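Long-range contacts in uncharacterized protein (Pseudomonas syringae pv. tomato, PDB 3K4I), which is of unknown function but belongs to the aldolase/RraA family, with an alpha/beta subunit that assembles here as a trimer: residues Val60-Val65 with Ile87-Ser92; His95-Trp100 with Asn147-Lys152. All blocks are in the same frame, centred on the assembly; numbering follows the deposited sequence.

Interaction 1 (Val60-Val65 with Ile87-Ser92); sequences VQYQPV and IVSSNS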
loop_
_atom_site.group_PDB
_atom_site.type_symbol
_atom_site.label_atom_id
_atom_site.label_comp_id
_atom_site.label_asym_id
_atom_site.label_seq_id
_atom_site.Cartn_x
_atom_site.Cartn_y
_atom_site.Cartn_z
ATOM N N VAL C 60 -9.193 8.914 20.773
ATOM C CA VAL C 60 -8.553 10.233 20.731
ATOM C C VAL C 60 -9.227 10.973 19.587
ATOM O O VAL C 60 -9.267 10.456 18.462
ATOM C CB VAL C 60 -7.049 10.084 20.391
ATOM C CG1 VAL C 60 -6.364 11.453 20.424
ATOM C CG2 VAL C 60 -6.371 9.088 21.358
ATOM N N GLN C 61 -9.756 12.170 19.864
ATOM C CA GLN C 61 -10.412 13.008 18.852
ATOM C C GLN C 61 -9.657 14.328 18.676
ATOM O O GLN C 61 -9.409 15.031 19.666
ATOM C CB GLN C 61 -11.857 13.295 19.270
ATOM C CG GLN C 61 -12.591 14.265 18.309
ATOM C CD GLN C 61 -12.806 13.609 16.965
ATOM O OE1 GLN C 61 -12.292 14.082 15.912
ATOM N NE2 GLN C 61 -13.503 12.494 16.976
ATOM N N TYR C 62 -9.314 14.659 17.425
ATOM C CA TYR C 62 -8.605 15.907 17.063
ATOM C C TYR C 62 -9.615 16.907 16.495
ATOM O O TYR C 62 -10.772 16.556 16.240
ATOM C CB TYR C 62 -7.489 15.656 16.026
ATOM C CG TYR C 62 -6.310 14.934 16.642
ATOM C CD1 TYR C 62 -5.202 15.635 17.125
ATOM C CD2 TYR C 62 -6.322 13.558 16.736
ATOM C CE1 TYR C 62 -4.128 14.973 17.728
ATOM C CE2 TYR C 62 -5.254 12.874 17.325
ATOM C CZ TYR C 62 -4.167 13.610 17.819
ATOM O OH TYR C 62 -3.121 12.920 18.381
ATOM N N GLN C 63 -9.179 18.156 16.383
ATOM C CA GLN C 63 -10.022 19.253 15.877
ATOM C C GLN C 63 -9.119 20.306 15.246
ATOM O O GLN C 63 -7.903 20.274 15.422
ATOM C CB GLN C 63 -10.851 19.863 17.012
ATOM C CG GLN C 63 -9.993 20.640 18.042
ATOM C CD GLN C 63 -10.751 21.147 19.258
ATOM O OE1 GLN C 63 -10.136 21.432 20.278
ATOM N NE2 GLN C 63 -12.070 21.296 19.149
ATOM N N PRO C 64 -9.712 21.269 14.538
ATOM C CA PRO C 64 -8.848 22.325 14.019
ATOM C C PRO C 64 -8.070 23.070 15.103
ATOM O O PRO C 64 -8.552 23.234 16.237
ATOM C CB PRO C 64 -9.841 23.281 13.311
ATOM C CG PRO C 64 -10.969 22.361 12.907
ATOM C CD PRO C 64 -11.101 21.388 14.060
ATOM N N VAL C 65 -6.889 23.568 14.721
ATOM C CA VAL C 65 -6.119 24.437 15.578
ATOM C C VAL C 65 -6.927 25.655 16.003
ATOM O O VAL C 65 -7.593 26.320 15.196
ATOM C CB VAL C 65 -4.827 24.919 14.906
ATOM C CG1 VAL C 65 -4.103 25.929 15.809
ATOM C CG2 VAL C 65 -3.920 23.725 14.592
ATOM N N ILE C 87 -5.033 2.246 20.720
ATOM C CA ILE C 87 -5.353 3.661 20.622
ATOM C C ILE C 87 -6.066 3.833 19.287
ATOM O O ILE C 87 -5.596 3.312 18.283
ATOM C CB ILE C 87 -4.061 4.519 20.671
ATOM C CG1 ILE C 87 -3.470 4.515 22.090
ATOM C CG2 ILE C 87 -4.375 5.985 20.167
ATOM C CD1 ILE C 87 -2.030 5.146 22.257
ATOM N N VAL C 88 -7.208 4.523 19.293
ATOM C CA VAL C 88 -7.970 4.736 18.057
ATOM C C VAL C 88 -8.083 6.227 17.942
ATOM O O VAL C 88 -8.731 6.846 18.777
ATOM C CB VAL C 88 -9.363 4.090 18.080
ATOM C CG1 VAL C 88 -10.121 4.378 16.748
ATOM C CG2 VAL C 88 -9.245 2.584 18.322
ATOM N N SER C 89 -7.429 6.789 16.917
ATOM C CA SER C 89 -7.257 8.226 16.782
ATOM C C SER C 89 -7.982 8.709 15.569
ATOM O O SER C 89 -7.811 8.145 14.474
ATOM C CB SER C 89 -5.775 8.594 16.657
ATOM O OG SER C 89 -5.125 8.430 17.901
ATOM N N SER C 90 -8.770 9.745 15.753
ATOM C CA SER C 90 -9.559 10.289 14.627
ATOM C C SER C 90 -9.192 11.735 14.349
ATOM O O SER C 90 -9.322 12.599 15.210
ATOM C CB SER C 90 -11.064 10.060 14.854
ATOM O OG SER C 90 -11.808 10.445 13.697
ATOM N N ASN C 91 -8.742 11.971 13.115
ATOM C CA ASN C 91 -8.273 13.284 12.688
ATOM C C ASN C 91 -8.922 13.652 11.347
ATOM O O ASN C 91 -8.256 14.179 10.412
ATOM C CB ASN C 91 -6.741 13.293 12.608
ATOM C CG ASN C 91 -6.170 14.677 12.325
ATOM O OD1 ASN C 91 -6.731 15.699 12.760
ATOM N ND2 ASN C 91 -5.069 14.723 11.570
ATOM N N SER C 92 -10.223 13.348 11.250
ATOM C CA SER C 92 -11.032 13.718 10.081
ATOM C C SER C 92 -10.485 13.158 8.763
ATOM O O SER C 92 -10.611 13.801 7.685
ATOM C CB SER C 92 -11.130 15.237 9.997
ATOM O OG SER C 92 -11.735 15.769 11.152
HETATM O O HOH W 1 -2.835 10.091 18.222
HETATM O O HOH W 2 -10.172 16.204 13.240
#
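V60 and S89 sit side by side on neighbouring parallel strands, and three backbone hydrogen bonds tie the C-terminal parts of strands 53-63 and 85-90 together. V60 N donates to V88 O over 2.9 Å, the most bent of the three (144° at the hydrogen), with the donor tilted 19° out of the carbonyl plane. V60 O takes S90 N at 2.8 Å and, more weakly, a CA-H...O contact from S89. Y62 N then donates to S90 O at 3.0 Å, so both S90 backbone atoms are used across the pair.

The side chains of V60 and S89 share one face. The S89 OG lies 3.6 Å from V60 CB, but its polar partner is a water 2.8 Å away that also bonds Y62 OH. That water lies in the plane of the ring, at its edge, and S90 O is at the same ring's edge. Beside it, N91 OD1 comes within 3.4 Å of Y62 CB, the amide plane turned 61° from the ring. N91 OD1 itself is bonded to T149 OG1, while S90 OG, on the face it shares with Q61, is bonded to D119 OD2. S89 OG beside V60 and N91 OD1 beside Y62 thus each have a polar partner, as does S90 OG, which is consistent with polar groups being tolerated in a buried pairing.

Interaction 2 (His95-Trp100 with Asn147-Lys152); sequences HDCTVW and NRTQLK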
loop_
_atom_site.group_PDB
_atom_site.type_symbol
_atom_site.label_atom_id
_atom_site.label_comp_id
_atom_site.label_asym_id
_atom_site.label_seq_id
_atom_site.Cartn_x
_atom_site.Cartn_y
_atom_site.Cartn_z
ATOM N N HIS C 95 -4.835 13.816 5.464
ATOM C CA HIS C 95 -3.587 13.306 4.902
ATOM C C HIS C 95 -2.454 14.332 4.996
ATOM O O HIS C 95 -1.305 14.020 4.652
ATOM C CB HIS C 95 -3.775 12.861 3.431
ATOM C CG HIS C 95 -4.374 11.490 3.282
ATOM N ND1 HIS C 95 -5.723 11.244 3.433
ATOM C CD2 HIS C 95 -3.806 10.296 2.992
ATOM C CE1 HIS C 95 -5.962 9.956 3.229
ATOM N NE2 HIS C 95 -4.812 9.360 2.965
ATOM N N ASP C 96 -2.762 15.548 5.464
ATOM C CA ASP C 96 -1.779 16.645 5.434
ATOM C C ASP C 96 -0.982 16.835 6.738
ATOM O O ASP C 96 -0.069 17.660 6.813
ATOM C CB ASP C 96 -2.452 17.963 5.017
ATOM C CG ASP C 96 -3.462 18.457 6.043
ATOM O OD1 ASP C 96 -4.122 17.634 6.715
ATOM O OD2 ASP C 96 -3.603 19.682 6.165
ATOM N N CYS C 97 -1.324 16.055 7.758
ATOM C CA CYS C 97 -0.552 16.054 9.000
ATOM C C CYS C 97 -0.710 14.688 9.650
ATOM O O CYS C 97 -1.651 13.938 9.354
ATOM C CB CYS C 97 -1.006 17.163 9.950
ATOM S SG CYS C 97 -2.785 17.176 10.323
ATOM N N THR C 98 0.229 14.366 10.522
ATOM C CA THR C 98 0.280 13.038 11.161
ATOM C C THR C 98 -0.003 13.126 12.657
ATOM O O THR C 98 0.263 14.154 13.299
ATOM C CB THR C 98 1.643 12.392 10.936
ATOM O OG1 THR C 98 2.662 13.262 11.433
ATOM C CG2 THR C 98 1.872 12.154 9.442
ATOM N N VAL C 99 -0.561 12.054 13.209
ATOM C CA VAL C 99 -0.927 12.021 14.617
ATOM C C VAL C 99 -0.325 10.784 15.294
ATOM O O VAL C 99 -0.860 10.296 16.295
ATOM C CB VAL C 99 -2.466 12.113 14.867
ATOM C CG1 VAL C 99 -3.023 13.504 14.481
ATOM C CG2 VAL C 99 -3.219 11.016 14.164
ATOM N N TRP C 100 0.795 10.307 14.756
ATOM C CA TRP C 100 1.565 9.197 15.401
ATOM C C TRP C 100 2.973 9.217 14.814
ATOM O O TRP C 100 3.140 9.451 13.611
ATOM C CB TRP C 100 0.936 7.853 15.108
ATOM C CG TRP C 100 1.514 6.743 15.964
ATOM C CD1 TRP C 100 2.504 5.872 15.621
ATOM C CD2 TRP C 100 1.136 6.434 17.304
ATOM N NE1 TRP C 100 2.767 5.001 16.686
ATOM C CE2 TRP C 100 1.938 5.332 17.724
ATOM C CE3 TRP C 100 0.175 6.969 18.189
ATOM C CZ2 TRP C 100 1.838 4.772 19.013
ATOM C CZ3 TRP C 100 0.080 6.437 19.475
ATOM C CH2 TRP C 100 0.904 5.317 19.869
ATOM N N ASN C 147 0.621 22.932 14.954
ATOM C CA ASN C 147 0.014 24.009 14.147
ATOM C C ASN C 147 -0.852 23.531 12.977
ATOM O O ASN C 147 -1.225 24.342 12.125
ATOM C CB ASN C 147 1.073 25.014 13.634
ATOM C CG ASN C 147 1.637 25.904 14.736
ATOM O OD1 ASN C 147 2.772 26.381 14.637
ATOM N ND2 ASN C 147 0.855 26.134 15.782
ATOM N N ARG C 148 -1.189 22.240 12.933
ATOM C CA ARG C 148 -2.030 21.703 11.862
ATOM C C ARG C 148 -3.333 21.116 12.381
ATOM O O ARG C 148 -4.404 21.290 11.798
ATOM C CB ARG C 148 -1.269 20.678 11.013
ATOM C CG ARG C 148 -0.096 21.295 10.236
ATOM C CD ARG C 148 0.499 20.331 9.196
ATOM N NE ARG C 148 1.497 20.999 8.355
ATOM C CZ ARG C 148 2.782 21.116 8.680
ATOM N NH1 ARG C 148 3.234 20.595 9.811
ATOM N NH2 ARG C 148 3.616 21.748 7.872
ATOM N N THR C 149 -3.231 20.409 13.494
ATOM C CA THR C 149 -4.395 19.822 14.148
ATOM C C THR C 149 -4.088 19.824 15.638
ATOM O O THR C 149 -2.930 19.989 16.005
ATOM C CB THR C 149 -4.706 18.391 13.624
ATOM O OG1 THR C 149 -6.011 18.003 14.074
ATOM C CG2 THR C 149 -3.669 17.381 14.082
ATOM N N GLN C 150 -5.118 19.738 16.488
ATOM C CA GLN C 150 -4.913 19.748 17.930
ATOM C C GLN C 150 -5.867 18.797 18.636
ATOM O O GLN C 150 -6.951 18.496 18.135
ATOM C CB GLN C 150 -5.036 21.163 18.515
ATOM C CG GLN C 150 -6.451 21.620 18.698
ATOM C CD GLN C 150 -6.587 23.016 19.277
ATOM O OE1 GLN C 150 -5.730 23.901 19.065
ATOM N NE2 GLN C 150 -7.696 23.237 19.969
ATOM N N LEU C 151 -5.432 18.274 19.780
ATOM C CA LEU C 151 -6.301 17.403 20.564
ATOM C C LEU C 151 -7.541 18.132 21.056
ATOM O O LEU C 151 -7.455 19.273 21.543
ATOM C CB LEU C 151 -5.545 16.854 21.777
ATOM C CG LEU C 151 -4.523 15.819 21.382
ATOM C CD1 LEU C 151 -3.451 15.691 22.457
ATOM C CD2 LEU C 151 -5.219 14.480 21.144
ATOM N N LYS C 152 -8.685 17.474 20.924
ATOM C CA LYS C 152 -9.947 17.995 21.428
ATOM C C LYS C 152 -10.266 17.266 22.731
ATOM O O LYS C 152 -10.468 17.897 23.755
ATOM C CB LYS C 152 -11.102 17.808 20.442
ATOM C CG LYS C 152 -12.437 18.268 21.016
ATOM C CD LYS C 152 -13.545 18.177 19.954
ATOM C CE LYS C 152 -14.727 19.053 20.334
ATOM N NZ LYS C 152 -15.837 18.941 19.323
#
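This is a small van der Waals contact between two loops away from the centre of the chain: the segment 95-100, lying between strand 85-90 and helix 102-110, meets the residues that lead into strand 150-154. No hydrogen bond joins the two segments, and 189 Å² is buried between them. C97 is in the middle of it. Its CB rests against the aliphatic part of R148, 3.6 Å from CD and 3.7 Å from CB, and its SG, held between the backbone N and the carbonyl carbon (chi1 54°), is turned to T149, 3.9 Å from CG2. The same T149 methyl also meets V99 CG1 at 4.0 Å, the valine and threonine side chains crossing at about a right angle. T149 thus presents its carbon branch to C97 and V99, while OG1, anti to the backbone N (chi1 -167°), bonds Q63 O as well as N91.

R148 is extended from CG to NE, and its CD passes 3.6 Å from D96 O on the way out. The D96 carboxylate is not its partner: D96 OD2 is 5.7 Å from R148 NE, and D96 OD1 forms a salt bridge with R94. NH2 of the arginine tip goes to the neighbouring subunit, in salt bridges to D38 and D33 of that second chain whose carboxylates would favour the positive charge, while NH1 stays with S144 O of its own chain. The stem of the arginine is therefore packed within its own subunit. V99 and T149 both also touch Y62 of strand 53-63. The arrangement is that of loops packed against strand 53-63 of the mixed sheet in an RraA-like subunit, with one arginine reaching from them across the interface of the trimer.

Overall arrangement
Both contacts are largely buried and lie on the same side of the chain's centre, with their own centres about 7 Å apart, yet they are built differently. Interaction 1 is a strand-to-strand pairing within the mixed sheet, made by backbone hydrogen bonds; interaction 2 lies farther out, its centre about 20 Å from the centre of the chain against 15 Å, and brings loops together mainly through carbon and sulfur, without a hydrogen bond between the segments. They belong to the same sheet, in which strands 53-63 and 150-154 are antiparallel neighbours, with Q61 O 2.8 Å from K152 N. T149 OG1 of interaction 2 and N91 OD1 of interaction 1 are 2.7 Å apart. Only interaction 2 reaches another subunit.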